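Local atomic coordinates of lipoprotein (Streptococcus pneumoniae, PDB entry 3CX3), a protein that binds zinc and, as a lipoprotein homologous with the solute-binding components of ABC transporters, probably delivers the metal for uptake into the cell. Residues A[199-204]-A[239-244]; A[217-222]-A[245-250]. All blocks are in the same frame, centred on the assembly; numbering follows the deposited sequence.

Interaction 1: residues A[199-204]-A[239-244]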
ATOM      1  N   LEU A 199       5.588   3.846 -15.194  1.00 40.69           N
ATOM      2  CA  LEU A 199       7.027   3.771 -14.994  1.00 39.91           C
ATOM      3  C   LEU A 199       7.371   4.445 -13.669  1.00 39.41           C
ATOM      4  O   LEU A 199       6.935   5.589 -13.381  1.00 39.09           O
ATOM      5  CB  LEU A 199       7.796   4.396 -16.165  1.00 39.97           C
ATOM      6  CG  LEU A 199       9.325   4.326 -16.120  1.00 41.27           C
ATOM      7  CD1 LEU A 199       9.854   2.901 -16.351  1.00 42.81           C
ATOM      8  CD2 LEU A 199       9.922   5.269 -17.147  1.00 40.63           C
ATOM      9  N   GLY A 200       8.121   3.719 -12.844  1.00 38.16           N
ATOM     10  CA  GLY A 200       8.628   4.302 -11.612  1.00 37.11           C
ATOM     11  C   GLY A 200      10.036   4.814 -11.814  1.00 36.50           C
ATOM     12  O   GLY A 200      10.835   4.183 -12.524  1.00 35.78           O
ATOM     13  N   ILE A 201      10.349   5.955 -11.202  1.00 36.28           N
ATOM     14  CA  ILE A 201      11.729   6.435 -11.218  1.00 37.05           C
ATOM     15  C   ILE A 201      12.631   5.426 -10.477  1.00 37.59           C
ATOM     16  O   ILE A 201      13.680   4.990 -10.999  1.00 37.13           O
ATOM     17  CB  ILE A 201      11.830   7.884 -10.709  1.00 37.27           C
ATOM     18  CG1 ILE A 201      11.239   8.820 -11.757  1.00 36.64           C
ATOM     19  CG2 ILE A 201      13.308   8.316 -10.469  1.00 38.45           C
ATOM     20  CD1 ILE A 201      10.687  10.105 -11.190  1.00 39.13           C
ATOM     21  N   ALA A 202      12.182   5.006  -9.291  1.00 38.22           N
ATOM     22  CA  ALA A 202      12.858   3.929  -8.533  1.00 38.53           C
ATOM     23  C   ALA A 202      12.165   2.567  -8.735  1.00 38.65           C
ATOM     24  O   ALA A 202      11.054   2.514  -9.279  1.00 39.38           O
ATOM     25  CB  ALA A 202      12.935   4.284  -7.072  1.00 37.89           C
ATOM     26  N   GLY A 203      12.815   1.477  -8.316  1.00 37.94           N
ATOM     27  CA  GLY A 203      12.219   0.142  -8.389  1.00 37.60           C
ATOM     28  C   GLY A 203      11.118  -0.068  -7.363  1.00 37.70           C
ATOM     29  O   GLY A 203      10.537   0.893  -6.853  1.00 37.70           O
ATOM     30  N   ILE A 204      10.810  -1.310  -7.020  1.00 37.99           N
ATOM     31  CA  ILE A 204       9.676  -1.485  -6.085  1.00 39.11           C
ATOM     32  C   ILE A 204       9.870  -0.758  -4.744  1.00 39.74           C
ATOM     33  O   ILE A 204       8.900  -0.353  -4.117  1.00 40.12           O
ATOM     34  CB  ILE A 204       9.169  -2.963  -5.909  1.00 38.88           C
ATOM     35  CG1 ILE A 204       9.602  -3.571  -4.570  1.00 38.39           C
ATOM     36  CG2 ILE A 204       9.494  -3.821  -7.139  1.00 38.89           C
ATOM     37  CD1 ILE A 204      10.731  -4.600  -4.649  1.00 41.65           C
ATOM     38  N   LYS A 239      14.635  14.082  -4.733  1.00 65.68           N
ATOM     39  CA  LYS A 239      15.275  15.099  -5.513  1.00 66.06           C
ATOM     40  C   LYS A 239      15.427  14.517  -6.910  1.00 65.32           C
ATOM     41  O   LYS A 239      15.257  15.209  -7.908  1.00 65.39           O
ATOM     42  CB  LYS A 239      16.641  15.413  -4.910  1.00 66.27           C
ATOM     43  CG  LYS A 239      16.621  16.516  -3.856  1.00 68.77           C
ATOM     44  CD  LYS A 239      15.463  16.381  -2.841  1.00 71.35           C
ATOM     45  CE  LYS A 239      15.146  17.734  -2.192  1.00 72.74           C
ATOM     46  NZ  LYS A 239      14.558  18.729  -3.155  1.00 72.56           N
ATOM     47  N   VAL A 240      15.713  13.223  -6.977  1.00 64.46           N
ATOM     48  CA  VAL A 240      15.965  12.563  -8.253  1.00 64.12           C
ATOM     49  C   VAL A 240      14.764  12.670  -9.226  1.00 63.94           C
ATOM     50  O   VAL A 240      14.933  12.570 -10.443  1.00 63.33           O
ATOM     51  CB  VAL A 240      16.578  11.129  -8.036  1.00 64.00           C
ATOM     52  CG1 VAL A 240      16.243  10.615  -6.658  1.00 64.07           C
ATOM     53  CG2 VAL A 240      16.187  10.136  -9.129  1.00 63.73           C
ATOM     54  N   ALA A 241      13.579  12.938  -8.670  1.00 64.48           N
ATOM     55  CA  ALA A 241      12.404  13.339  -9.450  1.00 65.42           C
ATOM     56  C   ALA A 241      12.425  14.835  -9.758  1.00 66.48           C
ATOM     57  O   ALA A 241      12.518  15.205 -10.915  1.00 66.90           O
ATOM     58  CB  ALA A 241      11.118  12.956  -8.743  1.00 65.23           C
ATOM     59  N   GLU A 242      12.343  15.693  -8.738  1.00 68.15           N
ATOM     60  CA  GLU A 242      12.498  17.139  -8.932  1.00 69.77           C
ATOM     61  C   GLU A 242      13.415  17.418 -10.115  1.00 70.47           C
ATOM     62  O   GLU A 242      13.060  18.145 -11.045  1.00 70.91           O
ATOM     63  CB  GLU A 242      13.113  17.798  -7.691  1.00 70.18           C
ATOM     64  CG  GLU A 242      12.159  18.573  -6.783  1.00 71.31           C
ATOM     65  CD  GLU A 242      11.661  17.750  -5.610  1.00 72.35           C
ATOM     66  OE1 GLU A 242      10.479  17.355  -5.641  1.00 72.87           O
ATOM     67  OE2 GLU A 242      12.440  17.492  -4.666  1.00 71.75           O
ATOM     68  N   THR A 243      14.594  16.807 -10.075  1.00 71.10           N
ATOM     69  CA  THR A 243      15.640  17.037 -11.062  1.00 71.83           C
ATOM     70  C   THR A 243      15.366  16.248 -12.360  1.00 72.35           C
ATOM     71  O   THR A 243      16.243  15.573 -12.906  1.00 72.56           O
ATOM     72  CB  THR A 243      17.045  16.748 -10.452  1.00 71.77           C
ATOM     73  OG1 THR A 243      17.145  15.365 -10.108  1.00 72.76           O
ATOM     74  CG2 THR A 243      17.287  17.585  -9.173  1.00 71.52           C
ATOM     75  N   LEU A 244      14.130  16.363 -12.841  1.00 73.28           N
ATOM     76  CA  LEU A 244      13.624  15.612 -13.992  1.00 74.37           C
ATOM     77  C   LEU A 244      12.616  16.492 -14.706  1.00 75.80           C
ATOM     78  O   LEU A 244      12.402  16.374 -15.912  1.00 75.71           O
ATOM     79  CB  LEU A 244      12.945  14.327 -13.530  1.00 73.83           C
ATOM     80  CG  LEU A 244      12.985  13.110 -14.444  1.00 72.91           C
ATOM     81  CD1 LEU A 244      14.300  12.412 -14.258  1.00 71.63           C
ATOM     82  CD2 LEU A 244      11.846  12.189 -14.088  1.00 71.84           C
TER

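Interaction 2: residues A[217-222]-A[245-250]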
ATOM      1  N   GLU A 217      17.363   6.983 -19.980  1.00 56.87           N
ATOM      2  CA  GLU A 217      16.250   6.249 -20.577  1.00 57.49           C
ATOM      3  C   GLU A 217      14.904   6.808 -20.136  1.00 57.79           C
ATOM      4  O   GLU A 217      14.067   7.150 -20.977  1.00 58.05           O
ATOM      5  CB  GLU A 217      16.295   4.792 -20.167  1.00 57.36           C
ATOM      6  CG  GLU A 217      17.523   4.033 -20.597  1.00 58.98           C
ATOM      7  CD  GLU A 217      17.605   2.682 -19.910  1.00 61.06           C
ATOM      8  OE1 GLU A 217      17.121   2.565 -18.755  1.00 60.66           O
ATOM      9  OE2 GLU A 217      18.148   1.741 -20.530  1.00 62.12           O
ATOM     10  N   ILE A 218      14.685   6.900 -18.820  1.00 58.23           N
ATOM     11  CA  ILE A 218      13.407   7.405 -18.330  1.00 58.30           C
ATOM     12  C   ILE A 218      13.218   8.814 -18.884  1.00 59.13           C
ATOM     13  O   ILE A 218      12.105   9.179 -19.238  1.00 59.34           O
ATOM     14  CB  ILE A 218      13.172   7.306 -16.750  1.00 58.06           C
ATOM     15  CG1 ILE A 218      13.222   8.674 -16.060  1.00 57.83           C
ATOM     16  CG2 ILE A 218      14.034   6.223 -16.049  1.00 57.48           C
ATOM     17  CD1 ILE A 218      11.848   9.349 -15.979  1.00 57.07           C
ATOM     18  N   GLN A 219      14.307   9.575 -18.988  1.00 60.32           N
ATOM     19  CA  GLN A 219      14.270  10.928 -19.557  1.00 61.84           C
ATOM     20  C   GLN A 219      13.593  10.979 -20.917  1.00 62.15           C
ATOM     21  O   GLN A 219      12.860  11.920 -21.208  1.00 62.70           O
ATOM     22  CB  GLN A 219      15.678  11.494 -19.708  1.00 62.03           C
ATOM     23  CG  GLN A 219      16.108  12.450 -18.618  1.00 64.39           C
ATOM     24  CD  GLN A 219      17.453  13.095 -18.927  1.00 67.09           C
ATOM     25  OE1 GLN A 219      18.457  12.797 -18.273  1.00 68.08           O
ATOM     26  NE2 GLN A 219      17.483  13.975 -19.940  1.00 67.14           N
ATOM     27  N   GLU A 220      13.850   9.966 -21.743  1.00 62.47           N
ATOM     28  CA  GLU A 220      13.389   9.932 -23.131  1.00 62.71           C
ATOM     29  C   GLU A 220      12.062   9.235 -23.255  1.00 61.94           C
ATOM     30  O   GLU A 220      11.324   9.453 -24.215  1.00 62.04           O
ATOM     31  CB  GLU A 220      14.439   9.272 -24.024  1.00 63.29           C
ATOM     32  CG  GLU A 220      15.416  10.301 -24.594  1.00 66.26           C
ATOM     33  CD  GLU A 220      16.872   9.917 -24.416  1.00 69.05           C
ATOM     34  OE1 GLU A 220      17.216   8.747 -24.715  1.00 69.74           O
ATOM     35  OE2 GLU A 220      17.666  10.797 -23.985  1.00 69.07           O
ATOM     36  N   PHE A 221      11.781   8.393 -22.264  1.00 60.67           N
ATOM     37  CA  PHE A 221      10.484   7.784 -22.061  1.00 59.13           C
ATOM     38  C   PHE A 221       9.409   8.847 -21.861  1.00 58.96           C
ATOM     39  O   PHE A 221       8.293   8.728 -22.367  1.00 58.74           O
ATOM     40  CB  PHE A 221      10.552   6.881 -20.828  1.00 58.86           C
ATOM     41  CG  PHE A 221       9.296   6.126 -20.570  1.00 57.30           C
ATOM     42  CD1 PHE A 221       9.161   4.817 -21.022  1.00 57.19           C
ATOM     43  CD2 PHE A 221       8.241   6.725 -19.896  1.00 55.71           C
ATOM     44  CE1 PHE A 221       7.994   4.096 -20.795  1.00 57.11           C
ATOM     45  CE2 PHE A 221       7.072   6.033 -19.667  1.00 57.30           C
ATOM     46  CZ  PHE A 221       6.944   4.703 -20.120  1.00 57.25           C
ATOM     47  N   VAL A 222       9.761   9.875 -21.097  1.00 59.14           N
ATOM     48  CA  VAL A 222       8.911  11.029 -20.847  1.00 59.57           C
ATOM     49  C   VAL A 222       8.594  11.712 -22.176  1.00 60.61           C
ATOM     50  O   VAL A 222       7.483  12.217 -22.386  1.00 60.48           O
ATOM     51  CB  VAL A 222       9.634  12.017 -19.894  1.00 59.43           C
ATOM     52  CG1 VAL A 222       8.758  13.227 -19.558  1.00 59.51           C
ATOM     53  CG2 VAL A 222      10.051  11.307 -18.618  1.00 59.30           C
ATOM     54  N   VAL A 245      11.967  17.348 -13.927  1.00 78.06           N
ATOM     55  CA  VAL A 245      11.431  18.583 -14.445  1.00 80.20           C
ATOM     56  C   VAL A 245      12.702  19.367 -14.713  1.00 81.37           C
ATOM     57  O   VAL A 245      12.949  19.824 -15.831  1.00 81.70           O
ATOM     58  CB  VAL A 245      10.620  19.353 -13.379  1.00 80.32           C
ATOM     59  CG1 VAL A 245       9.646  20.333 -14.033  1.00 80.76           C
ATOM     60  CG2 VAL A 245       9.884  18.402 -12.456  1.00 80.40           C
ATOM     61  N   LYS A 246      13.527  19.461 -13.667  1.00 82.53           N
ATOM     62  CA  LYS A 246      14.800  20.187 -13.679  1.00 83.22           C
ATOM     63  C   LYS A 246      15.845  19.524 -14.596  1.00 83.47           C
ATOM     64  O   LYS A 246      17.050  19.500 -14.294  1.00 83.49           O
ATOM     65  CB  LYS A 246      15.323  20.357 -12.241  1.00 83.48           C
ATOM     66  CG  LYS A 246      14.312  21.031 -11.302  1.00 84.71           C
ATOM     67  CD  LYS A 246      14.835  21.193  -9.871  1.00 86.53           C
ATOM     68  CE  LYS A 246      13.907  22.090  -9.031  1.00 87.45           C
ATOM     69  NZ  LYS A 246      12.537  21.507  -8.796  1.00 87.91           N
ATOM     70  N   SER A 247      15.346  18.977 -15.704  1.00 84.03           N
ATOM     71  CA  SER A 247      16.148  18.511 -16.828  1.00 85.14           C
ATOM     72  C   SER A 247      15.299  18.755 -18.076  1.00 86.49           C
ATOM     73  O   SER A 247      14.783  19.866 -18.256  1.00 86.71           O
ATOM     74  CB  SER A 247      16.545  17.033 -16.675  1.00 84.93           C
ATOM     75  OG  SER A 247      15.507  16.153 -17.086  1.00 84.55           O
ATOM     76  N   THR A 248      15.138  17.737 -18.924  1.00 88.23           N
ATOM     77  CA  THR A 248      14.263  17.848 -20.092  1.00 89.84           C
ATOM     78  C   THR A 248      12.799  17.710 -19.643  1.00 90.10           C
ATOM     79  O   THR A 248      12.491  16.961 -18.706  1.00 90.25           O
ATOM     80  CB  THR A 248      14.652  16.835 -21.237  1.00 90.12           C
ATOM     81  OG1 THR A 248      14.235  17.344 -22.519  1.00 90.29           O
ATOM     82  CG2 THR A 248      14.046  15.438 -21.008  1.00 90.67           C
ATOM     83  N   GLY A 249      11.913  18.465 -20.289  1.00 90.14           N
ATOM     84  CA  GLY A 249      10.497  18.434 -19.959  1.00 90.00           C
ATOM     85  C   GLY A 249      10.071  19.344 -18.822  1.00 89.63           C
ATOM     86  O   GLY A 249      10.824  20.227 -18.392  1.00 89.52           O
ATOM     87  N   VAL A 250       8.845  19.109 -18.346  1.00 89.11           N
ATOM     88  CA  VAL A 250       8.154  19.964 -17.370  1.00 88.32           C
ATOM     89  C   VAL A 250       7.185  19.150 -16.481  1.00 86.14           C
ATOM     90  O   VAL A 250       6.975  17.956 -16.715  1.00 85.92           O
ATOM     91  CB  VAL A 250       7.351  21.122 -18.075  1.00 88.65           C
ATOM     92  CG1 VAL A 250       8.232  21.939 -19.017  1.00 88.96           C
ATOM     93  CG2 VAL A 250       6.126  20.585 -18.829  1.00 89.44           C
TER

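Interaction 1: residues A[199-204]-A[239-244]
On the short helix that presents Val240, Ala241 and Leu244 to Ile201, the carbonyl oxygen of Lys239 is gripped twice. Thr243 N bonds to Lys239 O at 2.8 Å as a helical backbone bond. Thr243 OG1 reaches the same Lys239 O at 2.9 Å, from above the carbonyl plane. Lys239 NZ makes a salt bridge to Glu242 OE2, also 2.9 Å, meeting it on the anti side and tilted out of the carboxylate plane. These bonds all lie within the helix.

The contact itself is carried by Ile201, at the corner the chain turns after Gly200. Its side chain points at the helix and splits its branches. CG2, anti to the backbone N, lies 3.7 Å from Val240 CG2, and the two side chains pass alongside each other in opposite directions. The longer branch is extended (chi2 153°), which carries CD1 out to the helix. There Ile201 CD1 meets Ala241 CB at 3.8 Å. It also meets Leu244 CD2 at 3.8 Å, the two side chains reaching toward each other tip to tip.

The surroundings continue this core. Leu244 also packs on Leu215 and Ile218 of helix 213-224 and on Ile230. Pro210 touches Ile201. The next residue, Ala202, touches the zinc ligand His184, and Ala202 O accepts a hydrogen bond from Thr185 OG1. The Ile201 side chain is about 12 Å from the zinc ion.

No hydrogen bond crosses between the segments. Between them the contact is van der Waals packing of methyl groups, with no directional bond to fix its geometry.

Interaction 2: residues A[217-222]-A[245-250]
Gln219 meets the loop at Thr248 and Ser247. The methyl CG2 of Thr248 does most of the touching. It sits 3.7 Å from the backbone atom Gln219 O and 3.9 Å from the side-chain atom Gln219 NE2, so it lies against both the helix backbone and the end of the amide. The two side chains cross at a slant. The Thr248 hydroxyl takes a different direction: OG1 is anti to the backbone N (chi1 -154°), and this leaves CG2 to face the helix.

Ser247 stands slightly farther off. Its OG is 4.1 Å from Gln219 CG and the same distance from Gln219 CD. These are van der Waals neighbours, and no hydrogen bond joins the two segments.

The Gln219 chain is extended beyond CG (chi2 -173°). It first leaves the helix along its flank, and from CG outward it lies beside the loop, with CG and CD near Ser247 OG and NE2 near Thr248 CG2. The helix beneath it is held by regular backbone bonds, such as Val222 N to Ile218 O at 3.1 Å. Glu217 O accepts from both Glu220 N and Phe221 N.

On the loop side, Ser247 OG makes a weak hydrogen bond back to Leu244 O, near the end of helix 239-245. At Gly249 the backbone turns with a positive phi of 85°, which a glycine tolerates easily, before strand 252-254. On the inner face of helix 213-224, Ile218 and Phe221 pack on Leu199 of strand 198-200.

Helix 213-224 and the loop belong to successive beta-alpha-beta crossovers of one parallel sheet, with strand order 2-1-3-4. Such a sheet in each of two lobes is the pattern of the metal-binding solute-binding proteins of ABC transporters.

In the fold
Both contacts belong to the same lobe and use one continuous piece of chain, since residues 239-244 run straight into 245-250. Interaction 1 is mainly buried and wholly apolar. Interaction 2 lies further out, is largely exposed, and sets a methyl group against an amide and a carbonyl. The two bury nearly equal areas, so they differ in chemistry and depth more than in size. Helix 213-224 links them, with its inner face turned to interaction 1 and its outer flank to interaction 2. Leu199 CD2 packs on Phe221 CD2 at 3.5 Å across this join. Interaction 1 also borders the zinc-site loop, whereas interaction 2 lies at the lobe's periphery.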